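Local atomic coordinates of Aln2 (Streptomyces sp. CM020, PDB entry 6P7L), a protein that probably takes part in the biosynthesis of the polyketide antibiotic alnumycin and is a noncanonical NTF2-like protein with a SnoaL-like domain. Residues G92-A97 with V124-A129. Residues are numbered along the deposited sequence; the frame is centred on the assembly and turned at random.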
# COMPACT_ATOMS: atom_id res chain seq x y z
N GLY A 92 -23.23 -3.50 6.97
CA GLY A 92 -23.89 -3.21 8.23
C GLY A 92 -22.96 -3.29 9.42
O GLY A 92 -23.18 -2.62 10.43
N ARG A 93 -21.90 -4.09 9.32
CA ARG A 93 -20.97 -4.26 10.43
C ARG A 93 -20.25 -2.97 10.78
O ARG A 93 -19.68 -2.88 11.87
CB ARG A 93 -19.97 -5.37 10.12
CG ARG A 93 -18.80 -4.99 9.26
CD ARG A 93 -18.02 -6.23 8.95
NE ARG A 93 -16.79 -6.05 8.19
CZ ARG A 93 -16.72 -5.96 6.86
NH1 ARG A 93 -17.82 -5.99 6.12
NH2 ARG A 93 -15.55 -5.84 6.27
N PHE A 94 -20.24 -1.97 9.89
CA PHE A 94 -19.52 -0.72 10.15
C PHE A 94 -20.32 0.28 10.97
O PHE A 94 -19.74 1.24 11.47
CB PHE A 94 -19.10 -0.08 8.82
CG PHE A 94 -18.29 -0.98 7.93
CD1 PHE A 94 -17.19 -1.66 8.41
CD2 PHE A 94 -18.62 -1.13 6.58
CE1 PHE A 94 -16.45 -2.48 7.58
CE2 PHE A 94 -17.89 -1.96 5.75
CZ PHE A 94 -16.79 -2.64 6.24
N ASP A 95 -21.65 0.13 11.06
CA ASP A 95 -22.46 0.89 12.02
C ASP A 95 -22.36 2.40 11.85
O ASP A 95 -22.39 3.16 12.82
CB ASP A 95 -22.10 0.49 13.46
N GLY A 96 -22.29 2.85 10.61
CA GLY A 96 -22.19 4.27 10.31
C GLY A 96 -20.78 4.83 10.30
O GLY A 96 -20.58 5.97 9.88
N ALA A 97 -19.79 4.05 10.67
CA ALA A 97 -18.40 4.45 10.59
C ALA A 97 -17.91 4.23 9.15
O ALA A 97 -18.62 3.66 8.30
CB ALA A 97 -17.58 3.66 11.59
N VAL A 124 -9.19 -3.92 6.23
CA VAL A 124 -10.14 -2.82 6.29
C VAL A 124 -9.89 -2.07 7.59
O VAL A 124 -9.86 -2.68 8.67
CB VAL A 124 -11.59 -3.31 6.20
CG1 VAL A 124 -12.55 -2.16 6.32
CG2 VAL A 124 -11.79 -4.02 4.88
N THR A 125 -9.70 -0.76 7.47
CA THR A 125 -9.75 0.11 8.63
C THR A 125 -11.16 0.67 8.75
O THR A 125 -11.83 0.93 7.75
CB THR A 125 -8.73 1.26 8.56
OG1 THR A 125 -8.93 2.03 7.39
CG2 THR A 125 -7.27 0.72 8.55
N VAL A 126 -11.61 0.88 9.98
CA VAL A 126 -12.93 1.45 10.23
C VAL A 126 -12.78 2.65 11.16
O VAL A 126 -12.45 2.48 12.34
CB VAL A 126 -13.90 0.43 10.82
CG1 VAL A 126 -15.29 1.03 10.86
CG2 VAL A 126 -13.87 -0.87 9.99
N THR A 127 -13.08 3.83 10.65
CA THR A 127 -12.88 5.08 11.36
C THR A 127 -14.22 5.64 11.80
O THR A 127 -15.11 5.88 10.97
CB THR A 127 -12.14 6.09 10.48
OG1 THR A 127 -10.83 5.60 10.21
CG2 THR A 127 -12.00 7.43 11.17
N SER A 128 -14.36 5.87 13.10
CA SER A 128 -15.60 6.35 13.69
C SER A 128 -15.64 7.86 13.89
O SER A 128 -14.64 8.58 13.77
CB SER A 128 -15.82 5.65 15.03
OG SER A 128 -15.04 6.33 16.01
N ALA A 129 -16.85 8.34 14.24
CA ALA A 129 -17.06 9.75 14.53
C ALA A 129 -16.22 10.23 15.70
O ALA A 129 -15.92 11.43 15.77
CB ALA A 129 -18.55 10.01 14.85
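Phe94 packs on Val124 and Val126, and Ala97 on Val126, in an apolar contact without hydrogen bonds, where the loop between helix 80-90 and strand 98-110 meets the end of strand 116-127. CD1 and CE1 of the Phe94 ring meet both valines: CD1 lies 3.8 Å from Val126 CG2, and CE1 reaches Val124 CG1 at 4.1 Å. With chi1 at -55°, CG of Phe94 is anti to the carbonyl carbon, and the side chain crosses both valines at about a right angle. CG1 of Val126, anti to its backbone N (chi1 -172°), reaches Ala97 CB at 3.6 Å while also touching Phe94 CD1. The same CB rests 3.4 Å from Thr127 O and also touches Ser128 CA. A type I' turn from Phe94 to Ala97, closed by the bond from Ala97 N to Phe94 O (2.9 Å), brings both residues to the strand. Arg93 folds back beside Phe94: Phe94 CZ lies over the centre of one guanidinium face, 3.3 Å from the guanidinium plane, and Arg93 CG stands above one face of the Phe94 ring, offset toward the rim. A salt bridge from NH2 to Glu136 and a hydrogen bond from NH1 to Ala90 O hold the guanidinium. Thr127 points away from the loop, and its OG1 is hydrogen-bonded to OG1 of Thr138 of a second subunit. The contact thus joins the helix-to-strand connection to one side of the curved mixed sheet, consistent with the helix-on-sheet alpha+beta cone of the NTF2-like fold.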